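Local coordinates for protein allantoicase (Saccharomyces cerevisiae, PDB 1O59) that hydrolyses allantoate to (S)-ureidoglycolate and urea, a step of allantoin degradation that lets yeast use purines as secondary nitrogen sources, at residues A[55-60]-A[81-86]. Sequence-based numbering, arbitrary orientation.
Sequences ASAENL and DGWETR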
# COMPACT_ATOMS: atom_id res chain seq x y z
N ALA A 55 12.63 -20.26 4.61
CA ALA A 55 11.98 -19.06 5.11
C ALA A 55 10.68 -18.85 4.35
O ALA A 55 10.66 -19.10 3.15
CB ALA A 55 12.89 -17.87 4.95
N SER A 56 9.63 -18.40 5.03
CA SER A 56 8.27 -18.42 4.48
C SER A 56 8.06 -17.38 3.45
O SER A 56 8.42 -16.25 3.65
CB SER A 56 7.20 -18.12 5.52
OG SER A 56 7.50 -18.83 6.69
N ALA A 57 7.33 -17.79 2.42
CA ALA A 57 6.79 -16.91 1.39
C ALA A 57 5.98 -15.77 1.96
O ALA A 57 5.97 -14.68 1.44
CB ALA A 57 5.95 -17.73 0.43
N GLU A 58 5.29 -16.03 3.05
CA GLU A 58 4.43 -15.03 3.69
C GLU A 58 5.16 -13.77 4.12
O GLU A 58 4.53 -12.70 4.25
CB GLU A 58 3.77 -15.63 4.93
CG GLU A 58 2.31 -15.30 5.03
CD GLU A 58 1.71 -15.76 6.34
OE1 GLU A 58 2.01 -16.93 6.77
OE2 GLU A 58 0.93 -14.94 6.93
N ASN A 59 6.47 -13.89 4.35
CA ASN A 59 7.29 -12.74 4.72
C ASN A 59 7.33 -11.66 3.65
O ASN A 59 7.44 -10.48 3.98
CB ASN A 59 8.71 -13.14 5.10
CG ASN A 59 8.78 -13.95 6.39
OD1 ASN A 59 9.45 -14.99 6.44
ND2 ASN A 59 8.09 -13.50 7.41
N LEU A 60 7.18 -12.06 2.39
CA LEU A 60 7.33 -11.13 1.25
C LEU A 60 6.42 -9.94 1.29
O LEU A 60 6.79 -8.88 0.79
CB LEU A 60 7.04 -11.85 -0.06
CG LEU A 60 7.96 -12.99 -0.46
CD1 LEU A 60 7.38 -13.75 -1.62
CD2 LEU A 60 9.32 -12.46 -0.83
N ASP A 81 14.21 -13.11 7.37
CA ASP A 81 13.02 -12.30 7.22
C ASP A 81 12.75 -12.19 5.74
O ASP A 81 13.11 -11.20 5.07
CB ASP A 81 13.23 -10.95 7.86
CG ASP A 81 11.96 -10.15 7.97
OD1 ASP A 81 10.91 -10.53 7.37
OD2 ASP A 81 11.92 -9.11 8.67
N GLY A 82 12.13 -13.24 5.22
CA GLY A 82 12.01 -13.40 3.79
C GLY A 82 11.54 -14.74 3.32
O GLY A 82 11.26 -15.65 4.11
N TRP A 83 11.46 -14.86 2.01
CA TRP A 83 11.16 -16.11 1.36
C TRP A 83 12.47 -16.70 0.85
O TRP A 83 13.21 -16.01 0.14
CB TRP A 83 10.24 -15.86 0.17
CG TRP A 83 9.91 -17.06 -0.64
CD1 TRP A 83 9.63 -18.30 -0.18
CD2 TRP A 83 9.82 -17.13 -2.05
NE1 TRP A 83 9.37 -19.15 -1.21
CE2 TRP A 83 9.46 -18.45 -2.39
CE3 TRP A 83 9.98 -16.19 -3.09
CZ2 TRP A 83 9.26 -18.88 -3.73
CZ3 TRP A 83 9.78 -16.61 -4.44
CH2 TRP A 83 9.43 -17.95 -4.74
N GLU A 84 12.79 -17.92 1.25
CA GLU A 84 13.96 -18.57 0.73
C GLU A 84 13.72 -20.06 0.49
O GLU A 84 13.20 -20.77 1.37
CB GLU A 84 15.19 -18.36 1.64
CG GLU A 84 16.46 -18.94 1.02
CD GLU A 84 17.63 -19.00 1.97
OE1 GLU A 84 17.48 -18.55 3.14
OE2 GLU A 84 18.71 -19.49 1.54
N THR A 85 14.12 -20.52 -0.70
CA THR A 85 13.84 -21.88 -1.13
C THR A 85 15.05 -22.75 -1.08
O THR A 85 16.16 -22.28 -0.94
CB THR A 85 13.28 -21.88 -2.57
OG1 THR A 85 14.19 -21.23 -3.49
CG2 THR A 85 11.93 -21.08 -2.60
N ARG A 86 14.82 -24.05 -1.18
CA ARG A 86 15.92 -25.01 -1.18
C ARG A 86 16.80 -24.80 -2.41
O ARG A 86 16.39 -24.18 -3.39
CB ARG A 86 15.38 -26.44 -1.14
CG ARG A 86 14.33 -26.76 -2.21
CD ARG A 86 14.82 -27.14 -3.59
NE ARG A 86 13.70 -27.01 -4.50
CZ ARG A 86 13.22 -25.86 -4.94
NH1 ARG A 86 13.81 -24.70 -4.64
NH2 ARG A 86 12.15 -25.86 -5.70
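A57 lays its CB over one face of the W83 indole in a CH-pi contact, 4.1 Å from the centre of the five-membered ring. The A55 carbonyl oxygen sits at the ring's edge, near its plane, while L60 CD1 approaches the ring obliquely, 3.9 Å from W83 CE3, and L60 CD2 packs on W83 CB at 3.7 Å. CG of W83 stands anti to the backbone N (chi1 177°), and the ring packs against the start of the 3-10 segment 57-59; L179 and M181 of strand 176-182 and V96 of strand 94-99 also touch the W83 side chain. Its NE1 is hydrogen-bonded to the D51 carbonyl. An alanine in place of W83 would probably open a gap beside A57 CB and L60 CD1 and leave the D51 carbonyl without this donor. Beside the ring, the two backbones meet in a single antiparallel bridge, the hydrogen-bonded pair A55 and E84. E84 N gives a nearly straight bond (167°) to A55 O at 3.1 Å, from above the carbonyl plane, whereas the return bond from A55 N to E84 O is weak at 3.3 Å. The same A55 O receives a CA-H...O contact from W83. The contact thus illustrates how a loop can be fastened to a strand: a single bridge sets A55 opposite E84, and one buried aromatic, its polar N-H satisfied, joins the loop to the core of the first allantoicase repeat.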